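Local coordinates for protein probable hydrolase (Pseudomonas aeruginosa, PDB 7AL6) that is of unknown function but has an alpha/beta hydrolase fold and is probably a hydrolase, possibly of the lipolytic kind, at residues 73-77 against 78-82. Numbering follows the deposited sequence.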
# COMPACT_ATOMS: atom_id res chain seq x y z
N ALA A 73 0.43 5.99 -8.10
CA ALA A 73 -0.80 6.31 -8.83
C ALA A 73 -0.83 7.79 -9.21
O ALA A 73 -0.26 8.63 -8.53
CB ALA A 73 -2.02 5.95 -8.01
N SER A 74 -1.50 8.08 -10.31
CA SER A 74 -1.60 9.42 -10.92
C SER A 74 -2.87 10.17 -10.51
O SER A 74 -3.78 9.56 -10.03
CB SER A 74 -1.50 9.23 -12.39
OG SER A 74 -2.61 8.53 -12.88
N TYR A 75 -2.90 11.48 -10.69
CA TYR A 75 -4.09 12.32 -10.42
C TYR A 75 -4.52 12.98 -11.73
O TYR A 75 -4.56 14.17 -11.82
CB TYR A 75 -3.85 13.35 -9.32
CG TYR A 75 -3.78 12.84 -7.90
CD1 TYR A 75 -2.59 12.39 -7.36
CD2 TYR A 75 -4.88 12.89 -7.07
CE1 TYR A 75 -2.50 11.96 -6.05
CE2 TYR A 75 -4.81 12.46 -5.76
CZ TYR A 75 -3.62 12.00 -5.25
OH TYR A 75 -3.53 11.57 -3.97
N LEU A 76 -4.79 12.18 -12.75
CA LEU A 76 -5.26 12.65 -14.07
C LEU A 76 -6.78 12.77 -14.05
O LEU A 76 -7.41 12.16 -13.21
CB LEU A 76 -4.74 11.74 -15.17
CG LEU A 76 -3.23 11.53 -15.14
CD1 LEU A 76 -2.76 10.69 -16.29
CD2 LEU A 76 -2.50 12.85 -15.10
N LEU A 77 -7.36 13.53 -14.97
CA LEU A 77 -8.80 13.83 -14.99
C LEU A 77 -9.63 12.55 -15.08
O LEU A 77 -10.59 12.47 -14.38
CB LEU A 77 -9.11 14.79 -16.14
CG LEU A 77 -8.56 16.20 -16.00
CD1 LEU A 77 -8.74 16.98 -17.28
CD2 LEU A 77 -9.22 16.93 -14.85
N TRP A 78 -9.24 11.58 -15.90
CA TRP A 78 -9.96 10.30 -16.06
C TRP A 78 -9.82 9.42 -14.81
O TRP A 78 -10.60 8.51 -14.69
CB TRP A 78 -9.58 9.58 -17.36
CG TRP A 78 -8.12 9.53 -17.63
CD1 TRP A 78 -7.25 8.59 -17.22
CD2 TRP A 78 -7.36 10.50 -18.36
NE1 TRP A 78 -6.00 8.89 -17.65
CE2 TRP A 78 -6.04 10.07 -18.34
CE3 TRP A 78 -7.67 11.69 -19.00
CZ2 TRP A 78 -5.02 10.77 -18.96
CZ3 TRP A 78 -6.66 12.40 -19.60
CH2 TRP A 78 -5.36 11.94 -19.58
N ASP A 79 -8.79 9.61 -14.00
CA ASP A 79 -8.61 8.91 -12.71
C ASP A 79 -9.76 9.34 -11.79
O ASP A 79 -10.39 8.48 -11.22
CB ASP A 79 -7.23 9.16 -12.10
CG ASP A 79 -6.06 8.68 -12.93
OD1 ASP A 79 -6.17 7.63 -13.50
OD2 ASP A 79 -5.08 9.35 -12.96
N TYR A 80 -10.06 10.63 -11.72
CA TYR A 80 -11.20 11.12 -10.94
C TYR A 80 -12.51 10.58 -11.50
O TYR A 80 -13.43 10.26 -10.73
CB TYR A 80 -11.25 12.64 -10.93
CG TYR A 80 -10.13 13.39 -10.21
CD1 TYR A 80 -9.82 13.13 -8.87
CD2 TYR A 80 -9.40 14.37 -10.89
CE1 TYR A 80 -8.78 13.83 -8.24
CE2 TYR A 80 -8.37 15.06 -10.28
CZ TYR A 80 -8.08 14.79 -8.94
OH TYR A 80 -7.05 15.48 -8.34
N ALA A 81 -12.62 10.49 -12.83
CA ALA A 81 -13.86 10.00 -13.44
C ALA A 81 -14.13 8.57 -13.03
O ALA A 81 -15.27 8.21 -12.71
CB ALA A 81 -13.76 10.10 -14.97
N LEU A 82 -13.10 7.72 -13.08
CA LEU A 82 -13.28 6.35 -12.63
C LEU A 82 -13.74 6.31 -11.17
O LEU A 82 -14.67 5.57 -10.82
CB LEU A 82 -11.97 5.57 -12.83
CG LEU A 82 -12.01 4.10 -12.36
CD1 LEU A 82 -13.11 3.29 -13.07
CD2 LEU A 82 -10.69 3.41 -12.50
O HOH W 1 -5.51 16.79 -10.21
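Leu76 and Asp79 meet at the N-terminus of helix 77-91 in an alpha/beta hydrolase fold and give a worked example of how a helix start is closed by its own third residue. Leu76 occupies the N-cap position, and the carboxylate of Asp79 bends back to receive its backbone: Leu76 N donates to Asp79 OD2 over 2.9 Å, on the anti side. Ser74 OG gives the same Asp79 OD2 a second bond, of 2.6 Å, on the syn side and from the opposite face, so one oxygen takes two donors, from the loop and from the N-cap residue.

Apolar shapes fit together next to these bonds. Leu76 CB fits over the rim of one face of the Trp78 indole, 4.1 Å from the centroid of the five-membered ring, a CH-pi contact, while Leu76 CD1 reaches Trp78 CZ2 at 3.5 Å. A chi1 of 45° tucks Trp78 CG in between the two backbone bonds, which lays the indole alongside Leu76, with one face toward Leu76 CB; Pro210 of a second subunit also packs on it. Leu77 turns elsewhere, against Ile106 and Leu110 of helix 103-114. Tyr80 is wedged among Phe60, Met103 and Val107, and its OH comes against Tyr75 CD2, 3.6 Å away. A water lies 2.8 Å from Tyr80 OH, in the plane of that ring at its edge, and donates to Tyr75 O.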